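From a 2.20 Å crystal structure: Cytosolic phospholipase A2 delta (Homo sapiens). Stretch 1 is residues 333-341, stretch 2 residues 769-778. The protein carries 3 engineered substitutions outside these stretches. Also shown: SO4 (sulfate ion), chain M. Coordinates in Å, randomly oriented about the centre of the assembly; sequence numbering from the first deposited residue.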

ATOM      1  N   GLY B 333      16.855   3.031  -1.427  1.00 41.29           N
ATOM      2  CA  GLY B 333      16.668   3.327  -2.834  1.00 40.72           C
ATOM      3  C   GLY B 333      17.880   3.943  -3.500  1.00 40.97           C
ATOM      4  O   GLY B 333      18.922   4.147  -2.870  1.00 45.53           O
ATOM      5  N   GLY B 334      17.715   4.247  -4.785  1.00 40.39           N
ATOM      6  CA  GLY B 334      18.728   4.903  -5.608  1.00 40.29           C
ATOM      7  C   GLY B 334      18.851   4.319  -6.999  1.00 40.41           C
ATOM      8  O   GLY B 334      19.963   4.076  -7.472  1.00 43.08           O
ATOM      9  N   GLY B 335      17.717   4.096  -7.662  1.00 38.50           N
ATOM     10  CA  GLY B 335      17.699   3.653  -9.059  1.00 37.82           C
ATOM     11  C   GLY B 335      18.698   2.563  -9.413  1.00 37.55           C
ATOM     12  O   GLY B 335      18.909   1.635  -8.635  1.00 38.17           O
ATOM     13  N   ALA B 336      19.317   2.685 -10.586  1.00 38.08           N
ATOM     14  CA  ALA B 336      20.299   1.706 -11.071  1.00 39.74           C
ATOM     15  C   ALA B 336      21.560   1.640 -10.213  1.00 40.21           C
ATOM     16  O   ALA B 336      22.252   0.621 -10.201  1.00 39.50           O
ATOM     17  N   ARG B 337      21.867   2.740  -9.528  1.00 41.79           N
ATOM     18  CA  ARG B 337      22.991   2.791  -8.600  1.00 43.49           C
ATOM     19  C   ARG B 337      22.761   1.790  -7.478  1.00 42.48           C
ATOM     20  O   ARG B 337      23.621   0.948  -7.216  1.00 41.59           O
ATOM     21  N   ALA B 338      21.592   1.877  -6.839  1.00 41.36           N
ATOM     22  CA  ALA B 338      21.199   0.934  -5.788  1.00 40.14           C
ATOM     23  C   ALA B 338      21.168  -0.494  -6.329  1.00 40.18           C
ATOM     24  O   ALA B 338      21.652  -1.409  -5.676  1.00 39.81           O
ATOM     25  N   MET B 339      20.601  -0.680  -7.518  1.00 39.29           N
ATOM     26  CA  MET B 339      20.498  -2.009  -8.116  1.00 40.08           C
ATOM     27  C   MET B 339      21.884  -2.641  -8.285  1.00 42.03           C
ATOM     28  O   MET B 339      22.108  -3.783  -7.880  1.00 40.42           O
ATOM     29  N   THR B 340      22.799  -1.889  -8.889  1.00 42.37           N
ATOM     30  CA  THR B 340      24.158  -2.367  -9.172  1.00 43.44           C
ATOM     31  C   THR B 340      24.917  -2.688  -7.888  1.00 43.05           C
ATOM     32  O   THR B 340      25.452  -3.783  -7.727  1.00 43.06           O
ATOM     33  N   SER B 341      24.935  -1.730  -6.972  1.00 43.12           N
ATOM     34  CA  SER B 341      25.678  -1.872  -5.736  1.00 42.97           C
ATOM     35  C   SER B 341      25.177  -3.048  -4.889  1.00 43.90           C
ATOM     36  O   SER B 341      25.980  -3.759  -4.278  1.00 40.52           O
ATOM     37  N   PRO B 769      28.571   9.065 -13.047  1.00 54.98           N
ATOM     38  CA  PRO B 769      27.682   8.242 -13.860  1.00 55.33           C
ATOM     39  C   PRO B 769      26.633   7.447 -13.062  1.00 52.74           C
ATOM     40  O   PRO B 769      25.882   6.668 -13.656  1.00 53.85           O
ATOM     41  N   TYR B 770      26.566   7.645 -11.747  1.00 50.04           N
ATOM     42  CA  TYR B 770      25.674   6.864 -10.890  1.00 48.56           C
ATOM     43  C   TYR B 770      24.506   7.697 -10.369  1.00 47.36           C
ATOM     44  O   TYR B 770      23.914   7.377  -9.345  1.00 45.54           O
ATOM     45  N   THR B 771      24.181   8.770 -11.077  1.00 48.28           N
ATOM     46  CA  THR B 771      23.081   9.643 -10.682  1.00 49.52           C
ATOM     47  C   THR B 771      21.730   8.931 -10.861  1.00 49.40           C
ATOM     48  O   THR B 771      21.592   8.055 -11.715  1.00 48.13           O
ATOM     49  N   LEU B 772      20.751   9.331 -10.051  1.00 49.15           N
ATOM     50  CA  LEU B 772      19.458   8.642  -9.937  1.00 52.16           C
ATOM     51  C   LEU B 772      18.853   8.219 -11.269  1.00 52.27           C
ATOM     52  O   LEU B 772      18.518   7.056 -11.467  1.00 52.23           O
ATOM     53  N   SER B 773      18.721   9.161 -12.187  1.00 51.55           N
ATOM     54  CA  SER B 773      17.999   8.879 -13.418  1.00 51.78           C
ATOM     55  C   SER B 773      18.825   8.203 -14.497  1.00 51.06           C
ATOM     56  O   SER B 773      18.253   7.767 -15.475  1.00 51.35           O
ATOM     57  N   ASN B 774      20.148   8.119 -14.350  1.00 50.77           N
ATOM     58  CA  ASN B 774      20.961   7.483 -15.382  1.00 49.76           C
ATOM     59  C   ASN B 774      20.664   5.994 -15.449  1.00 47.73           C
ATOM     60  O   ASN B 774      20.749   5.293 -14.446  1.00 45.11           O
ATOM     61  N   MET B 775      20.316   5.535 -16.646  1.00 45.66           N
ATOM     62  CA  MET B 775      19.982   4.142 -16.895  1.00 47.10           C
ATOM     63  C   MET B 775      20.935   3.506 -17.914  1.00 47.27           C
ATOM     64  O   MET B 775      20.665   2.421 -18.426  1.00 47.70           O
ATOM     65  N   THR B 776      22.046   4.181 -18.204  1.00 49.03           N
ATOM     66  CA  THR B 776      23.064   3.659 -19.110  1.00 50.16           C
ATOM     67  C   THR B 776      24.429   3.722 -18.436  1.00 51.99           C
ATOM     68  O   THR B 776      24.973   4.802 -18.221  1.00 52.41           O
ATOM     69  N   TYR B 777      24.953   2.554 -18.078  1.00 52.66           N
ATOM     70  CA  TYR B 777      26.256   2.434 -17.435  1.00 51.14           C
ATOM     71  C   TYR B 777      27.215   1.788 -18.419  1.00 52.81           C
ATOM     72  O   TYR B 777      26.930   0.712 -18.938  1.00 52.02           O
ATOM     73  N   LYS B 778      28.344   2.441 -18.683  1.00 56.11           N
ATOM     74  CA  LYS B 778      29.450   1.786 -19.380  1.00 59.63           C
ATOM     75  C   LYS B 778      29.900   0.622 -18.511  1.00 58.63           C
ATOM     76  O   LYS B 778      29.949   0.752 -17.287  1.00 57.26           O
TER

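Two segments far apart in sequence meet here: a glycine-rich loop running into a helix, and an irregular strand-free segment that holds a type I turn from Thr-771 to Asn-774. Gly-333 makes no contact, but Gly-334 and Gly-335 lie against Leu-772, whose side chain (chi1 t, chi2 p) starts sideways and then comes nearer, bringing CD1 to 3.6 Å from Gly-335 N. Glycine suits both places. At Gly-334 the backbone angles would jam a CB against the preceding carbonyl; at Gly-335, where phi is positive, a CB would lie 2.7 Å from Leu-772 O.

Ala-336 points toward the other stretch, and its small methyl packs against three residues of the second stretch, with CB 3.8 Å from Asn-774 O, 4.2 Å from Met-775 SD and 4.0 Å from Tyr-777 CZ. Met-775, m at all three chi angles, starts sideways, but its end comes nearer. Beside the methyl, a water accepts from Ala-336 N (2.7 Å) and its O lies 2.7 Å from Leu-772 O and 2.9 Å from Asn-774 O.

Arg-337 leaves sideways, extended through chi1 and chi2 (both t), so that its long chain reaches Tyr-770. Arg-337 NE donates to Tyr-770 O at 3.0 Å, the one direct hydrogen bond between the stretches, with the oxygen near the guanidinium plane; the aliphatic Arg-337 CD packs 3.7 Å from Tyr-770 CB. Tyr-777 (chi1 m) points toward the helix. Tyr-777 OH comes within 3.0 Å of Arg-337 N, but the angle is too poor for a hydrogen bond.

Ala-338 points sideways and makes no contact with the second stretch. Met-339 (chi1 t, chi2 t, chi3 p) points toward it but stops short of contact. Thr-340 (chi1 m) also points toward it and turns its hydroxyl back along the helix: Thr-340 OG1 donates to Ala-336 O at 2.9 Å, satisfying its proton while resting 3.6 Å from Tyr-777 CE1. On the second stretch, Thr-776 points away, its OG1 donating to sulfate O2 at a very short 2.4 Å.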

ATOM      1  CB  ALA B 336      20.681   1.997 -12.514  1.00 38.93           C
ATOM      2  CB  ARG B 337      23.156   4.202  -8.031  1.00 44.75           C
ATOM      3  CG  ARG B 337      24.276   4.327  -7.018  1.00 46.86           C
ATOM      4  CD  ARG B 337      24.506   5.770  -6.582  1.00 48.91           C
ATOM      5  NE  ARG B 337      23.300   6.614  -6.546  1.00 51.85           N
ATOM      6  CZ  ARG B 337      22.369   6.653  -5.596  1.00 53.80           C
ATOM      7  NH1 ARG B 337      22.438   5.869  -4.543  1.00 60.05           N
ATOM      8  NH2 ARG B 337      21.342   7.490  -5.720  1.00 55.91           N
ATOM      9  CB  ALA B 338      19.837   1.302  -5.196  1.00 40.69           C
ATOM     10  CB  MET B 339      19.795  -1.944  -9.475  1.00 39.59           C
ATOM     11  CG  MET B 339      19.654  -3.293 -10.163  1.00 41.13           C
ATOM     12  SD  MET B 339      19.048  -3.217 -11.852  1.00 41.48           S
ATOM     13  CE  MET B 339      20.450  -2.473 -12.706  1.00 42.80           C
ATOM     14  CB  THR B 340      24.944  -1.328  -9.995  1.00 44.73           C
ATOM     15  OG1 THR B 340      24.292  -1.141 -11.253  1.00 44.57           O
ATOM     16  CG2 THR B 340      26.394  -1.772 -10.241  1.00 46.02           C
ATOM     17  CB  SER B 341      25.598  -0.577  -4.939  1.00 44.22           C
ATOM     18  OG  SER B 341      26.343  -0.680  -3.737  1.00 46.75           O
ATOM     19  CB  PRO B 769      28.653   7.285 -14.541  1.00 55.42           C
ATOM     20  CG  PRO B 769      29.702   7.070 -13.508  1.00 55.31           C
ATOM     21  CD  PRO B 769      29.835   8.368 -12.760  1.00 55.28           C
ATOM     22  CB  TYR B 770      26.473   6.290  -9.728  1.00 47.82           C
ATOM     23  CG  TYR B 770      27.706   5.531 -10.169  1.00 48.38           C
ATOM     24  CD1 TYR B 770      27.600   4.436 -11.016  1.00 48.95           C
ATOM     25  CD2 TYR B 770      28.978   5.905  -9.736  1.00 48.56           C
ATOM     26  CE1 TYR B 770      28.722   3.730 -11.421  1.00 48.41           C
ATOM     27  CE2 TYR B 770      30.108   5.203 -10.132  1.00 48.18           C
ATOM     28  CZ  TYR B 770      29.976   4.119 -10.975  1.00 48.37           C
ATOM     29  OH  TYR B 770      31.092   3.421 -11.369  1.00 45.93           O
ATOM     30  CB  THR B 771      23.128  10.988 -11.453  1.00 49.99           C
ATOM     31  OG1 THR B 771      22.130  11.872 -10.935  1.00 56.54           O
ATOM     32  CG2 THR B 771      22.905  10.804 -12.950  1.00 50.77           C
ATOM     33  CB  LEU B 772      18.449   9.526  -9.198  1.00 51.78           C
ATOM     34  CG  LEU B 772      17.078   8.921  -8.884  1.00 52.35           C
ATOM     35  CD1 LEU B 772      17.205   7.689  -8.005  1.00 52.72           C
ATOM     36  CD2 LEU B 772      16.202   9.968  -8.216  1.00 53.42           C
ATOM     37  CB  SER B 773      17.346  10.141 -13.964  1.00 54.46           C
ATOM     38  OG  SER B 773      16.329  10.583 -13.078  1.00 58.57           O
ATOM     39  CB  ASN B 774      22.457   7.712 -15.150  1.00 51.24           C
ATOM     40  CG  ASN B 774      23.313   7.193 -16.294  1.00 53.59           C
ATOM     41  OD1 ASN B 774      22.816   6.923 -17.389  1.00 55.81           O
ATOM     42  ND2 ASN B 774      24.611   7.058 -16.049  1.00 58.17           N
ATOM     43  CB  MET B 775      18.526   4.044 -17.380  1.00 47.39           C
ATOM     44  CG  MET B 775      17.472   4.210 -16.285  1.00 48.11           C
ATOM     45  SD  MET B 775      17.443   2.895 -15.037  1.00 49.90           S
ATOM     46  CE  MET B 775      17.669   1.425 -16.032  1.00 50.49           C
ATOM     47  CB  THR B 776      23.110   4.442 -20.431  1.00 50.94           C
ATOM     48  OG1 THR B 776      21.778   4.601 -20.934  1.00 53.73           O
ATOM     49  CG2 THR B 776      23.965   3.706 -21.465  1.00 52.05           C
ATOM     50  CB  TYR B 777      26.162   1.533 -16.198  1.00 49.11           C
ATOM     51  CG  TYR B 777      25.577   2.149 -14.938  1.00 46.40           C
ATOM     52  CD1 TYR B 777      25.808   1.559 -13.701  1.00 45.18           C
ATOM     53  CD2 TYR B 777      24.808   3.307 -14.972  1.00 45.25           C
ATOM     54  CE1 TYR B 777      25.282   2.098 -12.539  1.00 43.94           C
ATOM     55  CE2 TYR B 777      24.282   3.852 -13.810  1.00 44.99           C
ATOM     56  CZ  TYR B 777      24.519   3.240 -12.597  1.00 43.26           C
ATOM     57  OH  TYR B 777      23.997   3.780 -11.444  1.00 43.25           O
ATOM     58  CB  LYS B 778      30.607   2.756 -19.596  1.00 63.14           C
ATOM     59  CG  LYS B 778      30.307   3.854 -20.602  1.00 67.77           C
ATOM     60  CD  LYS B 778      31.109   5.121 -20.332  1.00 72.76           C
ATOM     61  CE  LYS B 778      32.607   4.888 -20.448  1.00 75.68           C
ATOM     62  NZ  LYS B 778      33.353   6.175 -20.452  1.00 79.64           N
TER
HETATM   63  S   SO4 M 901      21.939   5.635 -24.475  1.00123.32           S
HETATM   64  O1  SO4 M 901      23.334   5.160 -24.628  1.00122.98           O
HETATM   65  O2  SO4 M 901      21.344   5.058 -23.249  1.00121.18           O
HETATM   66  O3  SO4 M 901      21.927   7.110 -24.390  1.00120.14           O
HETATM   67  O4  SO4 M 901      21.138   5.224 -25.647  1.00123.30           O
HETATM   68  O   HOH W   1      18.740   4.517 -12.441  1.00 54.24           O